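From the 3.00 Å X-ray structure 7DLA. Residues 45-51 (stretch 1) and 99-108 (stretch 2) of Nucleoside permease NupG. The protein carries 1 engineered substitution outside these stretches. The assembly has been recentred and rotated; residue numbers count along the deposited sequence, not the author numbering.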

ATOM      1  N   SER A  45     -10.337   3.956   2.380  1.00 58.23           N
ATOM      2  CA  SER A  45     -10.310   4.948   1.308  1.00 59.31           C
ATOM      3  C   SER A  45      -9.491   6.191   1.690  1.00 60.12           C
ATOM      4  O   SER A  45      -8.946   6.889   0.819  1.00 60.88           O
ATOM      5  CB  SER A  45     -11.741   5.320   0.953  1.00 59.34           C
ATOM      6  OG  SER A  45     -12.334   6.102   1.979  1.00 58.59           O
ATOM      7  N   SER A  46      -9.396   6.494   2.986  1.00 60.48           N
ATOM      8  CA  SER A  46      -8.769   7.744   3.408  1.00 63.03           C
ATOM      9  C   SER A  46      -7.296   7.774   3.015  1.00 61.94           C
ATOM     10  O   SER A  46      -6.754   8.838   2.694  1.00 62.70           O
ATOM     11  CB  SER A  46      -8.947   7.945   4.914  1.00 60.19           C
ATOM     12  OG  SER A  46      -8.806   6.723   5.610  1.00 58.94           O
ATOM     13  N   LEU A  47      -6.623   6.622   3.070  1.00 61.53           N
ATOM     14  CA  LEU A  47      -5.285   6.515   2.496  1.00 62.07           C
ATOM     15  C   LEU A  47      -5.226   7.166   1.124  1.00 63.37           C
ATOM     16  O   LEU A  47      -4.355   7.997   0.863  1.00 64.52           O
ATOM     17  CB  LEU A  47      -4.870   5.046   2.422  1.00 63.88           C
ATOM     18  CG  LEU A  47      -4.842   4.291   3.755  1.00 62.30           C
ATOM     19  CD1 LEU A  47      -5.870   3.168   3.833  1.00 62.55           C
ATOM     20  CD2 LEU A  47      -3.459   3.734   3.989  1.00 59.62           C
ATOM     21  N   GLY A  48      -6.171   6.810   0.245  1.00 65.30           N
ATOM     22  CA  GLY A  48      -6.228   7.409  -1.080  1.00 64.51           C
ATOM     23  C   GLY A  48      -6.478   8.901  -1.034  1.00 64.87           C
ATOM     24  O   GLY A  48      -5.769   9.673  -1.675  1.00 66.36           O
ATOM     25  N   ILE A  49      -7.509   9.330  -0.296  1.00 64.32           N
ATOM     26  CA  ILE A  49      -7.758  10.777  -0.210  1.00 65.30           C
ATOM     27  C   ILE A  49      -6.485  11.527   0.160  1.00 67.17           C
ATOM     28  O   ILE A  49      -6.130  12.520  -0.476  1.00 69.74           O
ATOM     29  CB  ILE A  49      -8.895  11.161   0.765  1.00 64.37           C
ATOM     30  CG1 ILE A  49     -10.278  10.574   0.408  1.00 62.84           C
ATOM     31  CG2 ILE A  49      -8.953  12.675   0.927  1.00 65.92           C
ATOM     32  CD1 ILE A  49     -10.702   9.337   1.141  1.00 61.86           C
ATOM     33  N   ALA A  50      -5.803  11.086   1.213  1.00 66.87           N
ATOM     34  CA  ALA A  50      -4.560  11.724   1.624  1.00 68.12           C
ATOM     35  C   ALA A  50      -3.489  11.606   0.554  1.00 69.31           C
ATOM     36  O   ALA A  50      -2.664  12.513   0.385  1.00 71.77           O
ATOM     37  CB  ALA A  50      -4.065  11.088   2.913  1.00 66.01           C
ATOM     38  N   ALA A  51      -3.469  10.477  -0.154  1.00 68.59           N
ATOM     39  CA  ALA A  51      -2.347  10.169  -1.028  1.00 69.22           C
ATOM     40  C   ALA A  51      -2.396  11.014  -2.283  1.00 70.72           C
ATOM     41  O   ALA A  51      -1.356  11.356  -2.853  1.00 71.99           O
ATOM     42  CB  ALA A  51      -2.344   8.685  -1.380  1.00 68.12           C
ATOM     43  N   ILE A  99      -8.459   7.977  11.034  1.00 59.50           N
ATOM     44  CA  ILE A  99      -7.543   7.376  10.077  1.00 60.04           C
ATOM     45  C   ILE A  99      -7.159   8.395   9.003  1.00 61.89           C
ATOM     46  O   ILE A  99      -6.010   8.423   8.540  1.00 60.50           O
ATOM     47  CB  ILE A  99      -8.173   6.122   9.439  1.00 59.67           C
ATOM     48  CG1 ILE A  99      -8.398   5.001  10.446  1.00 58.95           C
ATOM     49  CG2 ILE A  99      -7.229   5.568   8.377  1.00 59.62           C
ATOM     50  CD1 ILE A  99      -7.149   4.494  11.043  1.00 59.12           C
ATOM     51  N   LEU A 100      -8.111   9.233   8.577  1.00 62.49           N
ATOM     52  CA  LEU A 100      -7.846  10.220   7.540  1.00 60.94           C
ATOM     53  C   LEU A 100      -6.762  11.188   7.982  1.00 61.07           C
ATOM     54  O   LEU A 100      -5.829  11.474   7.219  1.00 61.50           O
ATOM     55  CB  LEU A 100      -9.129  10.976   7.197  1.00 60.51           C
ATOM     56  CG  LEU A 100      -8.897  12.078   6.175  1.00 61.42           C
ATOM     57  CD1 LEU A 100      -8.622  11.436   4.821  1.00 62.96           C
ATOM     58  CD2 LEU A 100     -10.036  13.071   6.128  1.00 61.22           C
ATOM     59  N   ILE A 101      -6.874  11.717   9.213  1.00 60.37           N
ATOM     60  CA  ILE A 101      -5.792  12.558   9.743  1.00 61.48           C
ATOM     61  C   ILE A 101      -4.477  11.788   9.733  1.00 60.56           C
ATOM     62  O   ILE A 101      -3.440  12.298   9.270  1.00 60.56           O
ATOM     63  CB  ILE A 101      -6.116  13.072  11.159  1.00 60.70           C
ATOM     64  CG1 ILE A 101      -7.496  13.735  11.212  1.00 60.80           C
ATOM     65  CG2 ILE A 101      -5.062  14.076  11.608  1.00 61.39           C
ATOM     66  CD1 ILE A 101      -7.851  14.365  12.566  1.00 60.22           C
ATOM     67  N   ASN A 102      -4.499  10.544  10.251  1.00 60.19           N
ATOM     68  CA  ASN A 102      -3.259   9.776  10.353  1.00 60.14           C
ATOM     69  C   ASN A 102      -2.605   9.623   8.992  1.00 60.32           C
ATOM     70  O   ASN A 102      -1.388   9.769   8.870  1.00 60.09           O
ATOM     71  CB  ASN A 102      -3.518   8.399  10.972  1.00 61.75           C
ATOM     72  CG  ASN A 102      -2.231   7.592  11.209  1.00 58.96           C
ATOM     73  OD1 ASN A 102      -1.434   7.901  12.106  1.00 57.86           O
ATOM     74  ND2 ASN A 102      -2.038   6.542  10.408  1.00 58.66           N
ATOM     75  N   SER A 103      -3.402   9.358   7.949  1.00 61.39           N
ATOM     76  CA  SER A 103      -2.847   9.202   6.605  1.00 60.68           C
ATOM     77  C   SER A 103      -2.373  10.527   6.050  1.00 61.20           C
ATOM     78  O   SER A 103      -1.323  10.590   5.414  1.00 61.10           O
ATOM     79  CB  SER A 103      -3.868   8.600   5.647  1.00 60.88           C
ATOM     80  OG  SER A 103      -4.277   7.321   6.059  1.00 61.69           O
ATOM     81  N   PHE A 104      -3.144  11.590   6.250  1.00 62.36           N
ATOM     82  CA  PHE A 104      -2.705  12.902   5.799  1.00 64.31           C
ATOM     83  C   PHE A 104      -1.326  13.205   6.347  1.00 63.36           C
ATOM     84  O   PHE A 104      -0.509  13.826   5.666  1.00 65.75           O
ATOM     85  CB  PHE A 104      -3.707  13.958   6.252  1.00 66.00           C
ATOM     86  CG  PHE A 104      -4.601  14.455   5.157  1.00 71.07           C
ATOM     87  CD1 PHE A 104      -5.608  13.639   4.635  1.00 68.74           C
ATOM     88  CD2 PHE A 104      -4.457  15.726   4.650  1.00 77.97           C
ATOM     89  CE1 PHE A 104      -6.444  14.087   3.620  1.00 70.72           C
ATOM     90  CE2 PHE A 104      -5.295  16.179   3.627  1.00 80.68           C
ATOM     91  CZ  PHE A 104      -6.292  15.356   3.125  1.00 74.79           C
ATOM     92  N   ALA A 105      -1.043  12.746   7.565  1.00 62.09           N
ATOM     93  CA  ALA A 105       0.293  12.882   8.135  1.00 61.03           C
ATOM     94  C   ALA A 105       1.256  11.801   7.652  1.00 59.98           C
ATOM     95  O   ALA A 105       2.436  12.074   7.441  1.00 59.19           O
ATOM     96  CB  ALA A 105       0.219  12.852   9.660  1.00 59.30           C
ATOM     97  N   TYR A 106       0.779  10.583   7.457  1.00 60.14           N
ATOM     98  CA  TYR A 106       1.678   9.468   7.215  1.00 59.63           C
ATOM     99  C   TYR A 106       2.104   9.345   5.767  1.00 60.11           C
ATOM    100  O   TYR A 106       3.260   9.022   5.502  1.00 59.54           O
ATOM    101  CB  TYR A 106       1.035   8.165   7.658  1.00 59.11           C
ATOM    102  CG  TYR A 106       1.970   7.004   7.465  1.00 57.94           C
ATOM    103  CD1 TYR A 106       2.028   6.310   6.264  1.00 57.38           C
ATOM    104  CD2 TYR A 106       2.894   6.690   8.438  1.00 59.87           C
ATOM    105  CE1 TYR A 106       2.904   5.267   6.102  1.00 56.63           C
ATOM    106  CE2 TYR A 106       3.785   5.673   8.269  1.00 56.57           C
ATOM    107  CZ  TYR A 106       3.788   4.963   7.114  1.00 56.02           C
ATOM    108  OH  TYR A 106       4.702   3.947   7.008  1.00 55.63           O
ATOM    109  N   MET A 107       1.172   9.508   4.839  1.00 61.00           N
ATOM    110  CA  MET A 107       1.448   9.402   3.410  1.00 60.96           C
ATOM    111  C   MET A 107       2.642  10.238   2.965  1.00 61.46           C
ATOM    112  O   MET A 107       3.523   9.697   2.276  1.00 60.18           O
ATOM    113  CB  MET A 107       0.176   9.803   2.659  1.00 62.37           C
ATOM    114  CG  MET A 107      -0.905   8.750   2.633  1.00 62.14           C
ATOM    115  SD  MET A 107      -0.451   7.068   3.088  1.00 60.10           S
ATOM    116  CE  MET A 107       0.694   6.565   1.833  1.00 58.33           C
ATOM    117  N   PRO A 108       2.757  11.521   3.323  1.00 62.30           N
ATOM    118  CA  PRO A 108       3.934  12.283   2.891  1.00 63.26           C
ATOM    119  C   PRO A 108       5.257  11.720   3.396  1.00 60.15           C
ATOM    120  O   PRO A 108       6.299  11.896   2.741  1.00 59.23           O
ATOM    121  CB  PRO A 108       3.637  13.673   3.467  1.00 65.14           C
ATOM    122  CG  PRO A 108       2.140  13.727   3.498  1.00 66.08           C
ATOM    123  CD  PRO A 108       1.807  12.399   4.034  1.00 63.67           C
TER

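Two helical segments of the permease pack side by side here. Their axes come within 8.2 Å and their N-to-C directions differ by 47°. No hydrogen bond crosses between them. The contact rests on van der Waals packing and buries 425 Å², both sides summed. Three residues cover the most surface: Ala 50, Met 107 and Ser 46.

Ala 50 is the centre of the contact. Its CA-to-CB bond points toward the second helix, and its CA lies 4.7 Å from the CA of Phe 104. This is the closest pairing in the backbone register. The methyl is small enough to sit directly against the opposing backbone: Ala 50 CB is 3.6 Å from Ser 103 C and 3.7 Å from Ser 103 CB. The same CB is 3.4 Å from Phe 104 CD1 and 3.9 Å from Met 107 CG. One methyl thus touches three residues on two successive turns.

Phe 104 leaves its backbone sideways, but its ring comes nearer to the first helix. Ile 49 meets this ring at the edge, near its plane, with Ile 49 CG2 3.9 Å from Phe 104 CE1. Ile 49 also reaches Leu 100, with its CB 4.1 Å from Leu 100 CD1. These branched and aromatic side chains extend the apolar contact beyond the alanine.

The CA-to-CB bond of Met 107 points toward the first helix. Its CG makes the close contacts, against backbone as well as side chains; SD and CE stand farther off. Met 107 CG is 3.9 Å from Leu 47 O and 4.3 Å from Ala 51 CB. Ala 50 and Ala 51 present only methyl groups to Met 107 CG, which packs against both.

Ser 46 makes the corresponding close approach one turn before Ala 50. It is buried, and its CA-to-CB bond points toward the second helix; its CA is 4.9 Å from the CA of Leu 100. Ser 46 CB is 3.5 Å from Leu 100 CD1, and Ser 46 OG is 3.4 Å from Ile 99 CG2. Its hydroxyl has a hydrogen bond elsewhere in the structure, so it is not left unsatisfied among these carbons.

Ser 103 is also small and buried, and its CA-to-CB bond points toward the first helix. Its hydroxyl bonds within its own helix: Ser 103 OG donates to Ile 99 O at 3.2 Å. Toward Leu 47 it makes packing contact alone, with Ser 103 OG 3.8 Å from Leu 47 CG. Gly 48 takes no part in the contact.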